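Local coordinates for protein probable dehydrogenase (Bordetella bronchiseptica, PDB 3MOI) that probably acts as an NAD(P)-dependent dehydrogenase of the Gfo/Idh/MocA oxidoreductase family, with a substrate that is not known, at residues D155-P160 / P206-E211; R159-E164 / G268-L273; G232-D237 / G257-V262. All blocks are in the same frame, centred on the assembly; numbering follows the deposited sequence.

Contact 1. Residues D155-P160 / P206-E211; sequences DFLYRP and PKRPTE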
# COMPACT_ATOMS: atom_id res chain seq x y z
N ASP A 155 0.04 15.80 5.48
CA ASP A 155 0.90 16.98 5.63
C ASP A 155 1.34 17.24 7.06
O ASP A 155 1.76 18.38 7.41
CB ASP A 155 0.22 18.21 5.06
CG ASP A 155 -0.99 18.66 5.89
OD1 ASP A 155 -1.67 19.64 5.41
OD2 ASP A 155 -1.24 18.02 6.97
N PHE A 156 1.34 16.18 7.85
CA PHE A 156 1.50 16.22 9.28
C PHE A 156 2.78 16.93 9.66
O PHE A 156 2.80 17.82 10.52
CB PHE A 156 1.50 14.77 9.83
CG PHE A 156 1.94 14.65 11.25
CD1 PHE A 156 1.00 14.66 12.29
CD2 PHE A 156 3.25 14.47 11.56
CE1 PHE A 156 1.39 14.55 13.63
CE2 PHE A 156 3.66 14.33 12.90
CZ PHE A 156 2.72 14.39 13.93
N LEU A 157 3.88 16.58 9.04
CA LEU A 157 5.12 17.15 9.51
C LEU A 157 5.12 18.68 9.32
O LEU A 157 5.85 19.37 10.01
CB LEU A 157 6.34 16.52 8.82
CG LEU A 157 7.66 16.81 9.56
CD1 LEU A 157 7.66 16.04 10.84
CD2 LEU A 157 8.91 16.50 8.72
N TYR A 158 4.33 19.22 8.38
CA TYR A 158 4.38 20.64 8.13
C TYR A 158 3.19 21.42 8.70
O TYR A 158 2.98 22.54 8.34
CB TYR A 158 4.58 20.90 6.64
CG TYR A 158 5.94 20.37 6.20
CD1 TYR A 158 7.09 21.16 6.30
CD2 TYR A 158 6.10 19.07 5.78
CE1 TYR A 158 8.35 20.66 5.93
CE2 TYR A 158 7.34 18.58 5.43
CZ TYR A 158 8.46 19.38 5.51
OH TYR A 158 9.66 18.85 5.14
N ARG A 159 2.43 20.82 9.62
CA ARG A 159 1.47 21.57 10.40
C ARG A 159 2.28 22.32 11.47
O ARG A 159 3.41 21.98 11.74
CB ARG A 159 0.46 20.63 11.06
CG ARG A 159 -0.17 19.68 10.08
CD ARG A 159 -1.36 18.95 10.64
NE ARG A 159 -1.76 17.90 9.71
CZ ARG A 159 -2.27 16.71 10.03
NH1 ARG A 159 -2.50 16.38 11.30
NH2 ARG A 159 -2.54 15.85 9.06
N PRO A 160 1.72 23.37 12.04
CA PRO A 160 2.46 24.18 13.00
C PRO A 160 2.79 23.46 14.31
O PRO A 160 1.89 22.99 14.97
CB PRO A 160 1.50 25.35 13.27
CG PRO A 160 0.75 25.50 12.01
CD PRO A 160 0.56 24.11 11.49
N PRO A 206 15.98 17.47 7.42
CA PRO A 206 16.87 17.71 8.54
C PRO A 206 16.55 18.97 9.31
O PRO A 206 17.02 19.09 10.43
CB PRO A 206 18.25 17.82 7.90
CG PRO A 206 17.99 18.22 6.47
CD PRO A 206 16.64 17.62 6.11
N LYS A 207 15.78 19.90 8.74
CA LYS A 207 15.31 21.07 9.54
C LYS A 207 14.21 20.68 10.53
O LYS A 207 13.92 21.41 11.47
CB LYS A 207 14.79 22.21 8.66
CG LYS A 207 15.80 22.81 7.64
CD LYS A 207 15.03 23.68 6.58
CE LYS A 207 15.90 24.35 5.48
NZ LYS A 207 16.86 25.28 6.07
N ARG A 208 13.59 19.54 10.28
CA ARG A 208 12.52 19.06 11.15
C ARG A 208 12.77 17.58 11.43
O ARG A 208 12.04 16.75 10.98
CB ARG A 208 11.15 19.27 10.48
CG ARG A 208 10.93 20.62 9.82
CD ARG A 208 9.45 20.91 9.61
NE ARG A 208 9.00 21.89 10.60
CZ ARG A 208 7.78 21.97 11.11
NH1 ARG A 208 6.80 21.15 10.75
NH2 ARG A 208 7.52 22.91 11.99
N PRO A 209 13.79 17.28 12.25
CA PRO A 209 14.42 15.98 12.20
C PRO A 209 13.77 14.95 13.08
O PRO A 209 14.39 14.41 13.98
CB PRO A 209 15.86 16.28 12.68
CG PRO A 209 15.72 17.40 13.58
CD PRO A 209 14.42 18.14 13.24
N THR A 210 12.51 14.67 12.80
CA THR A 210 11.85 13.59 13.43
C THR A 210 11.33 12.71 12.30
O THR A 210 11.43 13.06 11.16
CB THR A 210 10.74 14.06 14.37
OG1 THR A 210 10.18 12.91 15.05
CG2 THR A 210 9.65 14.79 13.60
N GLU A 211 10.76 11.56 12.62
CA GLU A 211 10.32 10.66 11.61
C GLU A 211 9.13 11.26 10.89
O GLU A 211 8.14 11.60 11.51
CB GLU A 211 9.95 9.31 12.23
CG GLU A 211 11.15 8.46 12.63
CD GLU A 211 11.77 8.81 13.96
OE1 GLU A 211 11.08 9.47 14.76
OE2 GLU A 211 12.98 8.44 14.20

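Contact 2. Residues R159-E164 / G268-L273; sequences RPRRPE and GDEAEL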
# COMPACT_ATOMS: atom_id res chain seq x y z
N ARG A 159 2.43 20.82 9.62
CA ARG A 159 1.47 21.57 10.40
C ARG A 159 2.28 22.32 11.47
O ARG A 159 3.41 21.98 11.74
CB ARG A 159 0.46 20.63 11.06
CG ARG A 159 -0.17 19.68 10.08
CD ARG A 159 -1.36 18.95 10.64
NE ARG A 159 -1.76 17.90 9.71
CZ ARG A 159 -2.27 16.71 10.03
NH1 ARG A 159 -2.50 16.38 11.30
NH2 ARG A 159 -2.54 15.85 9.06
N PRO A 160 1.72 23.37 12.04
CA PRO A 160 2.46 24.18 13.00
C PRO A 160 2.79 23.46 14.31
O PRO A 160 1.89 22.99 14.97
CB PRO A 160 1.50 25.35 13.27
CG PRO A 160 0.75 25.50 12.01
CD PRO A 160 0.56 24.11 11.49
N ARG A 161 4.07 23.44 14.69
CA ARG A 161 4.55 22.65 15.82
C ARG A 161 5.44 23.40 16.77
O ARG A 161 6.18 24.31 16.38
CB ARG A 161 5.37 21.48 15.29
CG ARG A 161 4.66 20.59 14.31
CD ARG A 161 3.81 19.52 14.98
NE ARG A 161 3.06 18.80 13.95
CZ ARG A 161 1.90 18.18 14.13
NH1 ARG A 161 1.27 18.16 15.32
NH2 ARG A 161 1.33 17.57 13.09
N ARG A 162 5.41 22.98 18.02
CA ARG A 162 6.35 23.44 19.00
C ARG A 162 7.64 22.66 18.76
O ARG A 162 7.60 21.54 18.24
CB ARG A 162 5.79 23.21 20.41
CG ARG A 162 4.55 24.09 20.73
CD ARG A 162 4.12 23.98 22.19
NE ARG A 162 3.02 24.90 22.58
CZ ARG A 162 1.70 24.65 22.49
NH1 ARG A 162 1.23 23.49 22.01
NH2 ARG A 162 0.84 25.57 22.91
N PRO A 163 8.79 23.24 19.11
CA PRO A 163 10.05 22.60 18.75
C PRO A 163 10.31 21.26 19.43
O PRO A 163 10.94 20.40 18.84
CB PRO A 163 11.11 23.64 19.12
CG PRO A 163 10.49 24.38 20.28
CD PRO A 163 8.99 24.39 20.01
N GLU A 164 9.80 21.03 20.63
CA GLU A 164 9.84 19.66 21.16
C GLU A 164 9.06 18.61 20.32
O GLU A 164 9.35 17.40 20.41
CB GLU A 164 9.35 19.61 22.60
CG GLU A 164 7.88 20.10 22.80
CD GLU A 164 7.77 21.60 23.23
OE1 GLU A 164 8.67 22.44 22.84
OE2 GLU A 164 6.77 21.88 23.96
N GLY A 268 7.72 35.45 12.15
CA GLY A 268 7.58 35.29 13.60
C GLY A 268 8.01 33.88 14.02
O GLY A 268 8.91 33.29 13.42
N ASP A 269 7.35 33.36 15.06
CA ASP A 269 7.72 32.09 15.69
C ASP A 269 6.56 31.12 15.46
O ASP A 269 5.40 31.42 15.77
CB ASP A 269 8.05 32.33 17.18
CG ASP A 269 7.94 31.04 18.08
OD1 ASP A 269 7.97 31.23 19.32
OD2 ASP A 269 7.83 29.87 17.59
N GLU A 270 6.91 29.96 14.91
CA GLU A 270 5.96 28.87 14.60
C GLU A 270 5.15 28.32 15.82
O GLU A 270 3.97 27.98 15.70
CB GLU A 270 6.74 27.74 13.93
CG GLU A 270 5.92 26.64 13.39
CD GLU A 270 6.73 25.39 13.16
OE1 GLU A 270 7.74 25.46 12.44
OE2 GLU A 270 6.35 24.33 13.71
N ALA A 271 5.80 28.22 16.97
CA ALA A 271 5.13 27.79 18.19
C ALA A 271 3.86 28.65 18.44
O ALA A 271 2.81 28.12 18.81
CB ALA A 271 6.12 27.86 19.39
N GLU A 272 3.98 29.97 18.21
CA GLU A 272 2.84 30.91 18.33
C GLU A 272 1.73 30.62 17.33
O GLU A 272 0.55 30.70 17.68
CB GLU A 272 3.29 32.39 18.11
CG GLU A 272 3.25 33.31 19.35
CD GLU A 272 1.83 33.56 19.98
OE1 GLU A 272 1.09 34.45 19.48
OE2 GLU A 272 1.48 32.89 20.99
N LEU A 273 2.09 30.33 16.09
CA LEU A 273 1.07 30.01 15.12
C LEU A 273 0.32 28.78 15.64
O LEU A 273 -0.92 28.71 15.54
CB LEU A 273 1.65 29.73 13.75
CG LEU A 273 0.78 30.13 12.56
CD1 LEU A 273 1.14 29.24 11.38
CD2 LEU A 273 -0.74 30.10 12.83

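Contact 3. Residues G232-D237 / G257-V262; sequences GYDHFD and GGARKV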
# COMPACT_ATOMS: atom_id res chain seq x y z
N GLY A 232 4.31 12.02 5.70
CA GLY A 232 3.73 13.26 6.24
C GLY A 232 4.35 14.52 5.68
O GLY A 232 4.19 15.58 6.25
N TYR A 233 5.05 14.40 4.55
CA TYR A 233 5.87 15.51 4.04
C TYR A 233 5.07 16.51 3.19
O TYR A 233 5.64 17.42 2.59
CB TYR A 233 7.07 14.95 3.28
CG TYR A 233 7.99 14.09 4.17
CD1 TYR A 233 8.74 14.67 5.19
CD2 TYR A 233 8.08 12.71 3.99
CE1 TYR A 233 9.57 13.89 6.02
CE2 TYR A 233 8.90 11.91 4.84
CZ TYR A 233 9.63 12.52 5.84
OH TYR A 233 10.43 11.76 6.64
N ASP A 234 3.74 16.34 3.15
CA ASP A 234 2.87 17.24 2.40
C ASP A 234 3.10 17.17 0.90
O ASP A 234 3.01 18.20 0.17
CB ASP A 234 3.05 18.69 2.86
CG ASP A 234 1.90 19.59 2.40
OD1 ASP A 234 1.95 20.81 2.71
OD2 ASP A 234 0.96 19.07 1.71
N HIS A 235 3.39 15.95 0.42
CA HIS A 235 3.58 15.73 -1.00
C HIS A 235 2.32 15.04 -1.48
O HIS A 235 1.30 15.68 -1.58
CB HIS A 235 4.82 14.92 -1.24
CG HIS A 235 6.08 15.68 -0.97
ND1 HIS A 235 7.25 15.05 -0.60
CD2 HIS A 235 6.35 17.01 -1.03
CE1 HIS A 235 8.20 15.97 -0.44
NE2 HIS A 235 7.68 17.16 -0.70
N PHE A 236 2.34 13.73 -1.76
CA PHE A 236 1.09 13.09 -2.20
C PHE A 236 0.07 13.30 -1.09
O PHE A 236 0.44 13.44 0.09
CB PHE A 236 1.26 11.62 -2.53
CG PHE A 236 -0.01 10.96 -3.00
CD1 PHE A 236 -0.67 11.43 -4.11
CD2 PHE A 236 -0.56 9.92 -2.33
CE1 PHE A 236 -1.84 10.85 -4.54
CE2 PHE A 236 -1.74 9.35 -2.76
CZ PHE A 236 -2.37 9.82 -3.87
N ASP A 237 -1.21 13.35 -1.47
CA ASP A 237 -2.27 13.47 -0.49
C ASP A 237 -3.29 12.43 -0.79
O ASP A 237 -3.98 12.52 -1.81
CB ASP A 237 -2.92 14.84 -0.53
CG ASP A 237 -4.15 14.94 0.36
OD1 ASP A 237 -4.55 13.93 0.99
OD2 ASP A 237 -4.75 16.05 0.41
N GLY A 257 0.81 22.24 -1.89
CA GLY A 257 1.73 23.18 -1.20
C GLY A 257 1.37 23.34 0.29
O GLY A 257 2.23 23.32 1.18
N GLY A 258 0.07 23.49 0.53
CA GLY A 258 -0.53 23.86 1.81
C GLY A 258 0.30 24.23 3.02
O GLY A 258 0.64 25.39 3.21
N ALA A 259 0.61 23.23 3.84
CA ALA A 259 1.12 23.48 5.16
C ALA A 259 2.55 23.98 5.11
O ALA A 259 2.97 24.72 5.98
CB ALA A 259 1.01 22.18 6.03
N ARG A 260 3.29 23.54 4.11
CA ARG A 260 4.65 24.00 3.88
C ARG A 260 4.69 25.49 3.39
O ARG A 260 5.58 26.24 3.80
CB ARG A 260 5.36 23.08 2.88
CG ARG A 260 6.83 23.47 2.63
CD ARG A 260 7.48 22.77 1.42
NE ARG A 260 7.87 21.39 1.75
CZ ARG A 260 7.08 20.32 1.63
NH1 ARG A 260 5.85 20.45 1.13
NH2 ARG A 260 7.55 19.11 1.96
N LYS A 261 3.75 25.89 2.54
CA LYS A 261 3.60 27.30 2.13
C LYS A 261 3.37 28.16 3.37
O LYS A 261 4.14 29.07 3.66
CB LYS A 261 2.41 27.47 1.16
CG LYS A 261 2.41 28.74 0.27
CD LYS A 261 1.13 28.88 -0.63
CE LYS A 261 0.54 27.47 -1.13
NZ LYS A 261 1.44 26.60 -2.03
N VAL A 262 2.32 27.84 4.11
CA VAL A 262 2.01 28.58 5.33
C VAL A 262 3.27 28.79 6.19
O VAL A 262 3.49 29.88 6.70
CB VAL A 262 0.86 27.94 6.15
CG1 VAL A 262 0.77 28.57 7.50
CG2 VAL A 262 -0.49 28.07 5.42

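Contact 1. Residues D155-P160 / P206-E211
Arg208 reaches from its loop across Leu157 and Tyr158, and this one side chain carries most of the contact. Its CB lies 4.0 Å from Leu157 CD2. The two side chains run past each other in opposite directions. The Arg208 CD comes next, 3.8 Å from Tyr158 CE1, at an oblique position beside the ring. A chi3 of 105° then bends the chain away from an extended course. The guanidinium and the Tyr158 ring are only 23° from parallel. At the tip, NH1 points back at the main chain of 155-160. Leu157 O and Arg159 O both lie at the guanidinium edge, near its plane. Arg159 O is 3.6 Å from NH1. Leu157 O is modelled far too close to NH1, so the exact position of the group is doubtful there. The other tip nitrogen, NH2, forms a salt bridge with Glu270.

A second, wholly apolar touch lies beside this arm. A chi1 of -164° sets Leu157 CG anti to the backbone N, and the CD1 branch meets Thr210 CG2 at 3.6 Å. The Thr210 hydroxyl bonds to Thr168. The Tyr158 hydroxyl likewise finds its partner, Asp205, outside the pair. Within 155-160, Arg159 NE forms a salt bridge with Asp155 OD2 (2.8 Å). That bond lies in the guanidinium plane and meets the oxygen nearly along its C-O axis.

The contact joins the loop after strand 145-153 to the one between strands 194-202 and 213-220. Its chemistry is mixed. The aliphatic part of a buried arginine packs on leucine and tyrosine carbons, and carbonyl oxygens lie near its guanidinium edge. The salt bridge to Glu270 probably balances the positive charge inside the fold.

Contact 2. Residues R159-E164 / G268-L273
Glu270 meets the backbone of Arg161 in a partly buried, mixed contact, one hydrogen bond flanked by apolar packing, where the first turn of helix 270-278 docks on the loop after strand 145-153. Arg161 N donates to Glu270 OE2 at 2.6 Å, with an N-H...O angle of 150°. The oxygen uses its anti lone pair. The same OE2 also takes the salt bridge from Arg208, so two donors grip it. The Glu270 chain is extended beyond CG, which carries the carboxylate out to the Arg161 backbone. Arg161 CB sits 3.4 Å from Glu270 OE2, but its guanidinium turns elsewhere, to Phe156 and Glu165.

Pro160 CG packs on Leu273 CD1 at 3.8 Å, the two side chains crossing at a slant. Arg162 CG lies 4.3 Å from Ala271 CB. At the helix start, Asp269 is the N-cap: its OD2 accepts from Ala271 N at 2.7 Å, met from above the carboxylate plane.

Pro160 also touches Arg274 and Tyr278, one and two turns on from Glu270. Leu273 CD1 also touches Val262 of the preceding helix, 258-265. The loop that follows strand 145-153 thus lies against helix 270-278, with helix 258-265 next to it.

Contact 3. Residues G232-D237 / G257-V262
Asp234 points its carboxylate at the first turn of helix 258-265, and this is the tight part of the contact. OD1 accepts from Ala259 N at 3.0 Å, met on the syn side and 23° out of the carboxylate plane. It also takes a weak bond from Arg260 N at 3.3 Å. A negative group here would probably be favoured by the helix start. Gly257 O is also close to OD1, but both are acceptors.

Arg260 closes the other half. Its chain bends at chi3, and NH2 donates to Tyr233 O at 2.6 Å, in the carbonyl plane and tilted from the guanidinium plane. NH1 lies 3.7 Å from Asp234 CB.

Toward His235 the fit is looser. Its ring and the guanidinium are only 6° from parallel, and NE2 is 3.3 Å from Arg260 NH2, but the angle is too poor for a bond. What joins these two groups is Asp324 of the second subunit. OD1 of this Asp324 accepts a hydrogen bond from His235 NE2. Arg260 NH2 forms a salt bridge with the same Asp324 of the second subunit. This side therefore faces the partner chain.

The arrangement ties the loop after strand 225-231 to a helix start beside a subunit interface. This is consistent with Gfo/Idh/MocA enzymes, in which the sheet of the C-terminal domain commonly builds the oligomer.

The three contacts form one cluster on the same side of the chain's centre. The centres of contacts 1 and 2 lie about 11 Å apart. Those of contacts 1 and 3 are about 10 Å apart, and those of contacts 2 and 3 about 16 Å. Contacts 1 and 2 start from the same loop, after strand 145-153, and share Arg159 and Pro160. Contact 1 closes before contact 3 opens, and contact 3 is nested inside the loop closed by contact 2. Leu157 N probably bonds to Gly232 O, which links contacts 1 and 3. Loops after interior strands 145-153, 194-202 and 225-231 of the mixed sheet thus pack with successive helices 258-265 and 270-278, and contact 3 meets the second subunit.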